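Local coordinates for protein beta-lactamase OXA-2 (Salmonella typhimurium, PDB 1K38) that hydrolyses beta-lactam antibiotics, oxacillin among them, as a class D serine beta-lactamase and so confers antibiotic resistance, at residues A[164-167]-A[168-171]; A[177-181]-A[182-186]; A[224-227]-A[228-232]. All coordinates share one frame; numbering follows the deposited sequence.

How the contacts relate
The three contacts follow one another along the chain without touching. Contact 1 forms the first turns of helix 166-175. Contact 2, soon after that helix, is a hairpin whose first strand is outermost within the chain; their nearest atoms are about 7 Å apart, and both touch the second subunit. Contact 3, the start of helix 226-238, comes within about 5 Å of contact 2 (nearest atoms) and lies across the chain's centre from contact 1. Contact 3 lies beside the active site: the side chain of Arg228, which holds a bound formic acid, is about 7 Å from that of Ser51, the predicted acylated serine. Glu229 of contact 3 pairs with Arg182 of contact 2 in the second subunit.

Contact 1: A[164-167]-A[168-171]; sequences FRVE and HQRL
His168 lies beside the side chains of both Arg165 and Glu167 at the start of helix 166-175. The aliphatic part of Arg165 runs alongside the imidazole: its CB lies over a ring face in a CH-pi contact, 4.2 Å from the centroid, and Arg165 CD comes to 3.5 Å from His168 NE2. Glu167 approaches obliquely from the same side of the ring plane, nearer the ND1 end, with Glu167 CG 3.8 Å from His168 ND1; that CG is held between backbone N and carbonyl carbon (chi1 61°). The carboxylate returns to the arginine, Glu167 OE2 forming a weak salt bridge of 3.4 Å with Arg165 NH1. A water donates to Glu167 OE1 at 2.6 Å and lies a weak 3.5 Å from His168 ND1.

Arg165 is the N-cap residue, and its carbonyl O accepts from Gln169 N at 3.1 Å, the first full helical bond. Val166 O takes Arg170 N at 2.8 Å, while Val166 CG1 lies against Arg170 NE; the head of Arg170 goes on to Glu70 of the second subunit.

The arginine and glutamate thus pair weakly on one side of the imidazole. The glutamate probably stabilises positive charge on both neighbours, and the negative side chain suits the helix's amino end.

Contact 2: A[177-181]-A[182-186]; sequences IVEAG and RNWIL
Strand 177-181 turns back on strand 184-186 as an antiparallel pair, Val178 N bonding to Leu186 O at 2.9 Å, Leu186 N to Glu179 O at 2.8 Å and Gly181 N to Trp184 O at 2.8 Å. Glu179 N also reaches Leu186 O, weakly at 3.5 Å, and with Val178 and Glu179 both opposite Leu186 the strand has a classic beta bulge.

Trp184 dominates one face. Its CG stands between the backbone N and the carbonyl carbon (chi1 62°), which folds the indole back over the facing strand. Gly181 CA makes a CH-pi contact 3.8 Å from the centroid of the five-membered ring, and Gly181 N sits above the indole. Glycine suits this place because a CB would run into Trp184 NE1. Glu179 meets the far rim of the same indole: with CG anti to the backbone N (chi1 -155°), its carboxylate lies at the ring edge, OE2 3.4 Å from Trp184 CH2, the two planes 66° apart. Its other oxygen, OE1, is paired with Arg233, while Trp184 stacks on Trp205. Leu186 lies on this face too.

On the other face Ala180 CB lies 4.1 Å from Ile185 CG1, in a non-hydrogen-bonded pair; Ile177, at the strand's start, touches Ile185 CG2. The small methyl of Ala180 lets the strands come close where it meets Ala180 of the second subunit, and Ile177 meets its counterpart there.

This is a bulged beta hairpin of the serine beta-lactamase fold, its outermost strand within the chain hydrogen-bonded through Ala180 to the second subunit; its second strand continues to Lys189, Thr190 and Gly191, the probable substrate-binding residues.

Contact 3: A[224-227]-A[228-232]; sequences DLFK and REAIV. With FMT (formic acid), chain C.
Hydrogen bonds to Leu225 O organise this first part of helix 226-238. Leu225 O accepts from Arg228 N at 3.2 Å, which approaches from above the carbonyl plane, and from Arg228 NE at 3.0 Å. The side chain reaches back because the chain turns about its CG-CD bond (chi3 -59°), bringing the guanidinium beside the leucine. A water donates to Leu225 O and accepts from Glu229 N, standing in for a direct bond between them. Further on the bonds are regular: Ala230 N to Phe226 O, and Ile231 N to Lys227 O at 3.0 Å.

Charged groups come next. Lys227, extended throughout, sends NZ to Asp224 OD1 in a 3.0 Å salt bridge that meets the carboxylate from above its plane, while Asp224 OD2 holds Asn220 N. Glu229 is paired with Arg233 and with Arg182 of the second subunit.

The bound formic acid, probably from the crystallisation liquor, lies at the edge of the Arg228 guanidinium. Arg228 NH1 donates to formic acid O1 at 2.6 Å, and Arg228 NH2 donates weakly to the same O1 at 3.2 Å; Ser99 and Thr190 also bind it, and Arg228 NH1 further bonds Gly191 O.

Apolar contacts complete the set. Leu225 lies alongside Arg228, its CD2 over one guanidinium face, 3.9 Å from Arg228 CZ; its aliphatic carbons suit the flat, weakly hydrated face of the cation. The small Ala230 CB lies loosely by the Phe226 ring.

The chemistry implies a guanidinium fixed by NE on Leu225 O and by leucine carbons over its face, with NH1 and NH2 turned to an anion site beside Thr190. An arginine so placed is consistent with binding the carboxylate of a beta-lactam, as in other class D enzymes.

Contact 1: A[164-167]-A[168-171]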
ATOM      1  N   PHE A 164      -9.565   7.127  15.159  1.00 15.79           N
ATOM      2  CA  PHE A 164      -8.864   8.136  14.372  1.00 16.00           C
ATOM      3  C   PHE A 164      -9.529   8.170  13.004  1.00 15.18           C
ATOM      4  O   PHE A 164     -10.210   7.219  12.626  1.00 15.58           O
ATOM      5  CB  PHE A 164      -7.390   7.755  14.195  1.00 17.19           C
ATOM      6  CG  PHE A 164      -6.596   7.796  15.466  1.00 18.35           C
ATOM      7  CD1 PHE A 164      -6.116   9.002  15.963  1.00 18.74           C
ATOM      8  CD2 PHE A 164      -6.353   6.631  16.183  1.00 20.24           C
ATOM      9  CE1 PHE A 164      -5.406   9.046  17.161  1.00 20.88           C
ATOM     10  CE2 PHE A 164      -5.646   6.666  17.380  1.00 21.71           C
ATOM     11  CZ  PHE A 164      -5.173   7.876  17.869  1.00 20.96           C
ATOM     12  N   ARG A 165      -9.339   9.262  12.272  1.00 16.18           N
ATOM     13  CA  ARG A 165      -9.908   9.379  10.932  1.00 15.82           C
ATOM     14  C   ARG A 165      -9.492   8.160  10.124  1.00 16.90           C
ATOM     15  O   ARG A 165      -8.330   7.750  10.173  1.00 14.47           O
ATOM     16  CB  ARG A 165      -9.375  10.624  10.217  1.00 18.24           C
ATOM     17  CG  ARG A 165      -9.774  11.952  10.831  1.00 19.69           C
ATOM     18  CD  ARG A 165      -9.099  13.093  10.083  1.00 23.60           C
ATOM     19  NE  ARG A 165      -9.437  14.402  10.636  1.00 26.73           N
ATOM     20  CZ  ARG A 165     -10.120  15.337   9.983  1.00 28.80           C
ATOM     21  NH1 ARG A 165     -10.544  15.111   8.746  1.00 28.95           N
ATOM     22  NH2 ARG A 165     -10.382  16.500  10.570  1.00 30.11           N
ATOM     23  N   VAL A 166     -10.427   7.586   9.375  1.00 15.98           N
ATOM     24  CA  VAL A 166     -10.090   6.429   8.559  1.00 15.66           C
ATOM     25  C   VAL A 166      -8.982   6.803   7.569  1.00 16.38           C
ATOM     26  O   VAL A 166      -8.123   5.975   7.253  1.00 15.12           O
ATOM     27  CB  VAL A 166     -11.330   5.890   7.813  1.00 15.08           C
ATOM     28  CG1 VAL A 166     -10.915   4.878   6.743  1.00 16.94           C
ATOM     29  CG2 VAL A 166     -12.271   5.231   8.814  1.00 15.04           C
ATOM     30  N   GLU A 167      -8.979   8.047   7.086  1.00 14.76           N
ATOM     31  CA  GLU A 167      -7.933   8.453   6.152  1.00 14.85           C
ATOM     32  C   GLU A 167      -6.553   8.310   6.800  1.00 15.03           C
ATOM     33  O   GLU A 167      -5.585   7.921   6.130  1.00 13.75           O
ATOM     34  CB  GLU A 167      -8.141   9.901   5.669  1.00 17.28           C
ATOM     35  CG  GLU A 167      -8.126  10.971   6.748  1.00 16.20           C
ATOM     36  CD  GLU A 167      -7.997  12.371   6.167  1.00 19.02           C
ATOM     37  OE1 GLU A 167      -7.015  12.620   5.436  1.00 17.57           O
ATOM     38  OE2 GLU A 167      -8.871  13.225   6.447  1.00 22.42           O
ATOM     39  N   HIS A 168      -6.465   8.606   8.098  1.00 13.47           N
ATOM     40  CA  HIS A 168      -5.187   8.501   8.804  1.00 14.65           C
ATOM     41  C   HIS A 168      -4.798   7.043   9.007  1.00 13.64           C
ATOM     42  O   HIS A 168      -3.621   6.686   8.900  1.00 13.61           O
ATOM     43  CB  HIS A 168      -5.257   9.212  10.158  1.00 14.93           C
ATOM     44  CG  HIS A 168      -5.375  10.699  10.049  1.00 17.21           C
ATOM     45  ND1 HIS A 168      -5.035  11.391   8.906  1.00 19.29           N
ATOM     46  CD2 HIS A 168      -5.771  11.629  10.950  1.00 15.28           C
ATOM     47  CE1 HIS A 168      -5.218  12.684   9.109  1.00 16.93           C
ATOM     48  NE2 HIS A 168      -5.663  12.855  10.340  1.00 20.95           N
ATOM     49  N   GLN A 169      -5.782   6.203   9.301  1.00 12.49           N
ATOM     50  CA  GLN A 169      -5.513   4.781   9.480  1.00 13.53           C
ATOM     51  C   GLN A 169      -5.040   4.188   8.155  1.00 13.45           C
ATOM     52  O   GLN A 169      -4.122   3.363   8.131  1.00 13.89           O
ATOM     53  CB  GLN A 169      -6.763   4.053   9.987  1.00 13.03           C
ATOM     54  CG  GLN A 169      -7.212   4.516  11.368  1.00 13.86           C
ATOM     55  CD  GLN A 169      -8.400   3.731  11.893  1.00 15.65           C
ATOM     56  OE1 GLN A 169      -8.275   2.564  12.266  1.00 15.07           O
ATOM     57  NE2 GLN A 169      -9.566   4.369  11.916  1.00 17.20           N
ATOM     58  N   ARG A 170      -5.646   4.613   7.049  1.00 13.86           N
ATOM     59  CA  ARG A 170      -5.226   4.105   5.747  1.00 13.50           C
ATOM     60  C   ARG A 170      -3.820   4.583   5.392  1.00 12.96           C
ATOM     61  O   ARG A 170      -3.014   3.817   4.860  1.00 14.62           O
ATOM     62  CB  ARG A 170      -6.209   4.525   4.654  1.00 12.73           C
ATOM     63  CG  ARG A 170      -7.579   3.900   4.813  1.00 13.64           C
ATOM     64  CD  ARG A 170      -8.398   3.988   3.529  1.00 12.91           C
ATOM     65  NE  ARG A 170      -9.743   3.457   3.741  1.00 13.71           N
ATOM     66  CZ  ARG A 170     -10.027   2.175   3.952  1.00 14.70           C
ATOM     67  NH1 ARG A 170      -9.061   1.258   3.966  1.00 14.46           N
ATOM     68  NH2 ARG A 170     -11.280   1.814   4.202  1.00 15.21           N
ATOM     69  N   LEU A 171      -3.515   5.844   5.685  1.00 12.49           N
ATOM     70  CA  LEU A 171      -2.186   6.361   5.398  1.00 12.19           C
ATOM     71  C   LEU A 171      -1.135   5.578   6.179  1.00 12.67           C
ATOM     72  O   LEU A 171      -0.094   5.211   5.628  1.00 12.99           O
ATOM     73  CB  LEU A 171      -2.089   7.851   5.748  1.00 12.59           C
ATOM     74  CG  LEU A 171      -0.697   8.480   5.595  1.00 14.00           C
ATOM     75  CD1 LEU A 171      -0.135   8.174   4.209  1.00 13.47           C
ATOM     76  CD2 LEU A 171      -0.786   9.993   5.826  1.00 14.52           C
TER
HETATM   77  O   HOH W   1      -4.837  11.236   5.416  1.00 15.64           O

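Contact 2: A[177-181]-A[182-186]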
ATOM      1  N   ILE A 177       3.896  -0.530   4.351  1.00 12.37           N
ATOM      2  CA  ILE A 177       4.212  -1.491   3.296  1.00 13.35           C
ATOM      3  C   ILE A 177       5.707  -1.747   3.175  1.00 14.06           C
ATOM      4  O   ILE A 177       6.499  -0.819   2.997  1.00 15.03           O
ATOM      5  CB  ILE A 177       3.663  -1.031   1.935  1.00 13.23           C
ATOM      6  CG1 ILE A 177       2.132  -0.973   1.993  1.00 13.66           C
ATOM      7  CG2 ILE A 177       4.108  -1.993   0.839  1.00 14.22           C
ATOM      8  CD1 ILE A 177       1.510  -0.209   0.837  1.00 13.06           C
ATOM      9  N   VAL A 178       6.075  -3.021   3.263  1.00 14.32           N
ATOM     10  CA  VAL A 178       7.469  -3.442   3.172  1.00 16.07           C
ATOM     11  C   VAL A 178       7.729  -4.272   1.920  1.00 16.78           C
ATOM     12  O   VAL A 178       8.828  -4.243   1.363  1.00 16.41           O
ATOM     13  CB  VAL A 178       7.871  -4.280   4.414  1.00 18.27           C
ATOM     14  CG1 VAL A 178       9.273  -4.854   4.239  1.00 21.08           C
ATOM     15  CG2 VAL A 178       7.816  -3.407   5.661  1.00 22.32           C
ATOM     16  N   GLU A 179       6.715  -5.000   1.473  1.00 14.81           N
ATOM     17  CA  GLU A 179       6.855  -5.855   0.302  1.00 16.24           C
ATOM     18  C   GLU A 179       5.470  -6.256  -0.183  1.00 15.38           C
ATOM     19  O   GLU A 179       4.512  -6.252   0.588  1.00 15.68           O
ATOM     20  CB  GLU A 179       7.644  -7.114   0.688  1.00 18.63           C
ATOM     21  CG  GLU A 179       8.370  -7.801  -0.451  1.00 23.89           C
ATOM     22  CD  GLU A 179       9.183  -8.989   0.032  1.00 27.01           C
ATOM     23  OE1 GLU A 179       9.801  -8.884   1.113  1.00 28.92           O
ATOM     24  OE2 GLU A 179       9.212 -10.021  -0.669  1.00 26.29           O
ATOM     25  N   ALA A 180       5.358  -6.602  -1.459  1.00 14.71           N
ATOM     26  CA  ALA A 180       4.076  -7.027  -1.998  1.00 13.94           C
ATOM     27  C   ALA A 180       4.228  -7.767  -3.316  1.00 15.23           C
ATOM     28  O   ALA A 180       5.198  -7.565  -4.049  1.00 15.69           O
ATOM     29  CB  ALA A 180       3.154  -5.827  -2.189  1.00 14.56           C
ATOM     30  N   GLY A 181       3.257  -8.638  -3.579  1.00 15.71           N
ATOM     31  CA  GLY A 181       3.208  -9.401  -4.811  1.00 17.68           C
ATOM     32  C   GLY A 181       1.833  -9.138  -5.397  1.00 18.40           C
ATOM     33  O   GLY A 181       1.082  -8.333  -4.855  1.00 17.89           O
ATOM     34  N   ARG A 182       1.489  -9.814  -6.487  1.00 19.75           N
ATOM     35  CA  ARG A 182       0.190  -9.606  -7.114  1.00 19.89           C
ATOM     36  C   ARG A 182      -1.000  -9.877  -6.201  1.00 20.42           C
ATOM     37  O   ARG A 182      -2.024  -9.193  -6.294  1.00 21.54           O
ATOM     38  CB  ARG A 182       0.065 -10.472  -8.374  1.00 21.97           C
ATOM     39  CG  ARG A 182       1.008 -10.076  -9.496  1.00 26.70           C
ATOM     40  CD  ARG A 182       0.772 -10.933 -10.731  1.00 29.68           C
ATOM     41  NE  ARG A 182       1.715 -10.619 -11.800  1.00 31.90           N
ATOM     42  CZ  ARG A 182       1.725  -9.480 -12.485  1.00 33.01           C
ATOM     43  NH1 ARG A 182       0.835  -8.529 -12.221  1.00 33.15           N
ATOM     44  NH2 ARG A 182       2.636  -9.284 -13.429  1.00 32.85           N
ATOM     45  N   ASN A 183      -0.874 -10.864  -5.316  1.00 20.24           N
ATOM     46  CA  ASN A 183      -1.978 -11.199  -4.425  1.00 20.63           C
ATOM     47  C   ASN A 183      -1.658 -11.158  -2.934  1.00 19.99           C
ATOM     48  O   ASN A 183      -2.385 -11.734  -2.127  1.00 20.56           O
ATOM     49  CB  ASN A 183      -2.549 -12.580  -4.780  1.00 24.86           C
ATOM     50  CG  ASN A 183      -1.538 -13.693  -4.620  1.00 27.41           C
ATOM     51  OD1 ASN A 183      -1.897 -14.874  -4.624  1.00 32.24           O
ATOM     52  ND2 ASN A 183      -0.270 -13.332  -4.489  1.00 27.60           N
ATOM     53  N   TRP A 184      -0.580 -10.480  -2.560  1.00 18.17           N
ATOM     54  CA  TRP A 184      -0.235 -10.381  -1.143  1.00 17.04           C
ATOM     55  C   TRP A 184       0.498  -9.083  -0.816  1.00 16.41           C
ATOM     56  O   TRP A 184       1.251  -8.560  -1.637  1.00 15.64           O
ATOM     57  CB  TRP A 184       0.607 -11.583  -0.698  1.00 19.05           C
ATOM     58  CG  TRP A 184       1.920 -11.724  -1.395  1.00 19.40           C
ATOM     59  CD1 TRP A 184       2.150 -12.312  -2.607  1.00 19.57           C
ATOM     60  CD2 TRP A 184       3.189 -11.257  -0.927  1.00 17.46           C
ATOM     61  NE1 TRP A 184       3.486 -12.241  -2.921  1.00 18.82           N
ATOM     62  CE2 TRP A 184       4.146 -11.598  -1.908  1.00 19.42           C
ATOM     63  CE3 TRP A 184       3.610 -10.582   0.225  1.00 17.82           C
ATOM     64  CZ2 TRP A 184       5.501 -11.286  -1.771  1.00 19.30           C
ATOM     65  CZ3 TRP A 184       4.956 -10.271   0.362  1.00 18.36           C
ATOM     66  CH2 TRP A 184       5.888 -10.623  -0.632  1.00 20.19           C
ATOM     67  N   ILE A 185       0.256  -8.566   0.386  1.00 13.82           N
ATOM     68  CA  ILE A 185       0.889  -7.331   0.835  1.00 13.05           C
ATOM     69  C   ILE A 185       1.403  -7.489   2.259  1.00 12.35           C
ATOM     70  O   ILE A 185       0.652  -7.847   3.166  1.00 13.92           O
ATOM     71  CB  ILE A 185      -0.103  -6.137   0.803  1.00 13.21           C
ATOM     72  CG1 ILE A 185      -0.641  -5.947  -0.618  1.00 13.54           C
ATOM     73  CG2 ILE A 185       0.603  -4.854   1.253  1.00 13.46           C
ATOM     74  CD1 ILE A 185      -1.724  -4.890  -0.735  1.00 17.15           C
ATOM     75  N   LEU A 186       2.688  -7.220   2.447  1.00 11.33           N
ATOM     76  CA  LEU A 186       3.306  -7.317   3.763  1.00 12.01           C
ATOM     77  C   LEU A 186       3.435  -5.920   4.347  1.00 12.48           C
ATOM     78  O   LEU A 186       4.090  -5.058   3.756  1.00 13.07           O
ATOM     79  CB  LEU A 186       4.696  -7.961   3.656  1.00 14.06           C
ATOM     80  CG  LEU A 186       5.565  -7.976   4.923  1.00 14.25           C
ATOM     81  CD1 LEU A 186       4.918  -8.835   6.008  1.00 16.06           C
ATOM     82  CD2 LEU A 186       6.949  -8.524   4.578  1.00 15.69           C
TER

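Contact 3: A[224-227]-A[228-232]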
ATOM      1  N   ASP A 224      22.254  -8.781  15.850  1.00 19.23           N
ATOM      2  CA  ASP A 224      21.094  -9.662  16.009  1.00 17.66           C
ATOM      3  C   ASP A 224      19.850  -9.160  15.284  1.00 17.33           C
ATOM      4  O   ASP A 224      18.881  -9.897  15.140  1.00 17.34           O
ATOM      5  CB  ASP A 224      20.716  -9.832  17.486  1.00 17.51           C
ATOM      6  CG  ASP A 224      21.675 -10.715  18.247  1.00 17.26           C
ATOM      7  OD1 ASP A 224      22.375 -11.528  17.611  1.00 20.10           O
ATOM      8  OD2 ASP A 224      21.707 -10.603  19.496  1.00 18.69           O
ATOM      9  N   LEU A 225      19.876  -7.915  14.823  1.00 17.69           N
ATOM     10  CA  LEU A 225      18.703  -7.340  14.179  1.00 17.38           C
ATOM     11  C   LEU A 225      18.158  -8.093  12.969  1.00 17.45           C
ATOM     12  O   LEU A 225      16.945  -8.137  12.771  1.00 16.74           O
ATOM     13  CB  LEU A 225      18.969  -5.874  13.824  1.00 17.75           C
ATOM     14  CG  LEU A 225      19.305  -5.020  15.058  1.00 17.84           C
ATOM     15  CD1 LEU A 225      19.378  -3.562  14.665  1.00 20.12           C
ATOM     16  CD2 LEU A 225      18.249  -5.221  16.145  1.00 19.50           C
ATOM     17  N   PHE A 226      19.029  -8.704  12.170  1.00 16.62           N
ATOM     18  CA  PHE A 226      18.550  -9.434  10.999  1.00 17.53           C
ATOM     19  C   PHE A 226      17.663 -10.615  11.391  1.00 15.92           C
ATOM     20  O   PHE A 226      16.837 -11.072  10.601  1.00 15.91           O
ATOM     21  CB  PHE A 226      19.724  -9.953  10.154  1.00 17.43           C
ATOM     22  CG  PHE A 226      20.380 -11.188  10.712  1.00 19.84           C
ATOM     23  CD1 PHE A 226      21.286 -11.103  11.769  1.00 18.28           C
ATOM     24  CD2 PHE A 226      20.067 -12.444  10.195  1.00 18.63           C
ATOM     25  CE1 PHE A 226      21.872 -12.254  12.300  1.00 21.02           C
ATOM     26  CE2 PHE A 226      20.649 -13.599  10.723  1.00 20.90           C
ATOM     27  CZ  PHE A 226      21.551 -13.498  11.776  1.00 20.91           C
ATOM     28  N   LYS A 227      17.837 -11.104  12.615  1.00 14.95           N
ATOM     29  CA  LYS A 227      17.077 -12.248  13.104  1.00 15.09           C
ATOM     30  C   LYS A 227      15.585 -11.985  13.239  1.00 14.25           C
ATOM     31  O   LYS A 227      14.783 -12.917  13.196  1.00 16.92           O
ATOM     32  CB  LYS A 227      17.634 -12.703  14.456  1.00 15.31           C
ATOM     33  CG  LYS A 227      19.107 -13.065  14.413  1.00 17.05           C
ATOM     34  CD  LYS A 227      19.603 -13.444  15.790  1.00 16.81           C
ATOM     35  CE  LYS A 227      21.079 -13.803  15.761  1.00 17.70           C
ATOM     36  NZ  LYS A 227      21.533 -14.309  17.084  1.00 18.63           N
ATOM     37  N   ARG A 228      15.214 -10.722  13.415  1.00 15.20           N
ATOM     38  CA  ARG A 228      13.808 -10.370  13.565  1.00 15.26           C
ATOM     39  C   ARG A 228      13.019 -10.824  12.344  1.00 16.21           C
ATOM     40  O   ARG A 228      12.066 -11.598  12.460  1.00 16.50           O
ATOM     41  CB  ARG A 228      13.668  -8.862  13.769  1.00 14.40           C
ATOM     42  CG  ARG A 228      14.331  -8.363  15.051  1.00 16.79           C
ATOM     43  CD  ARG A 228      14.301  -6.850  15.142  1.00 15.65           C
ATOM     44  NE  ARG A 228      14.983  -6.233  14.002  1.00 15.69           N
ATOM     45  CZ  ARG A 228      15.111  -4.923  13.825  1.00 17.95           C
ATOM     46  NH1 ARG A 228      14.605  -4.078  14.713  1.00 17.24           N
ATOM     47  NH2 ARG A 228      15.744  -4.460  12.752  1.00 18.57           N
ATOM     48  N   GLU A 229      13.421 -10.354  11.168  1.00 15.07           N
ATOM     49  CA  GLU A 229      12.739 -10.752   9.944  1.00 16.24           C
ATOM     50  C   GLU A 229      13.018 -12.203   9.556  1.00 16.02           C
ATOM     51  O   GLU A 229      12.140 -12.889   9.026  1.00 16.79           O
ATOM     52  CB  GLU A 229      13.131  -9.833   8.780  1.00 17.97           C
ATOM     53  CG  GLU A 229      12.421  -8.489   8.785  1.00 19.83           C
ATOM     54  CD  GLU A 229      12.488  -7.786   7.437  1.00 22.82           C
ATOM     55  OE1 GLU A 229      12.360  -8.471   6.397  1.00 21.91           O
ATOM     56  OE2 GLU A 229      12.651  -6.548   7.415  1.00 24.62           O
ATOM     57  N   ALA A 230      14.228 -12.682   9.823  1.00 15.52           N
ATOM     58  CA  ALA A 230      14.571 -14.053   9.460  1.00 16.25           C
ATOM     59  C   ALA A 230      13.654 -15.074  10.128  1.00 15.54           C
ATOM     60  O   ALA A 230      13.147 -15.984   9.477  1.00 16.88           O
ATOM     61  CB  ALA A 230      16.026 -14.342   9.811  1.00 15.55           C
ATOM     62  N   ILE A 231      13.446 -14.926  11.432  1.00 16.32           N
ATOM     63  CA  ILE A 231      12.595 -15.853  12.163  1.00 15.02           C
ATOM     64  C   ILE A 231      11.134 -15.752  11.723  1.00 15.08           C
ATOM     65  O   ILE A 231      10.494 -16.763  11.443  1.00 14.83           O
ATOM     66  CB  ILE A 231      12.708 -15.609  13.686  1.00 15.09           C
ATOM     67  CG1 ILE A 231      14.150 -15.880  14.130  1.00 17.59           C
ATOM     68  CG2 ILE A 231      11.736 -16.513  14.443  1.00 15.45           C
ATOM     69  CD1 ILE A 231      14.467 -15.422  15.541  1.00 16.59           C
ATOM     70  N   VAL A 232      10.603 -14.534  11.652  1.00 14.54           N
ATOM     71  CA  VAL A 232       9.217 -14.363  11.240  1.00 14.38           C
ATOM     72  C   VAL A 232       8.965 -14.887   9.832  1.00 14.84           C
ATOM     73  O   VAL A 232       7.986 -15.597   9.592  1.00 14.34           O
ATOM     74  CB  VAL A 232       8.789 -12.882  11.292  1.00 13.57           C
ATOM     75  CG1 VAL A 232       7.366 -12.737  10.753  1.00 15.47           C
ATOM     76  CG2 VAL A 232       8.858 -12.372  12.721  1.00 14.66           C
TER
HETATM   77  C   FMT C 401      14.535  -0.466  14.598  1.00 42.77           C
HETATM   78  O1  FMT C 401      15.406  -1.638  14.209  1.00 44.19           O
HETATM   79  O2  FMT C 401      13.675   0.021  13.413  1.00 43.73           O
HETATM   80  O   HOH W   2      15.262  -8.106  10.712  1.00 22.50           O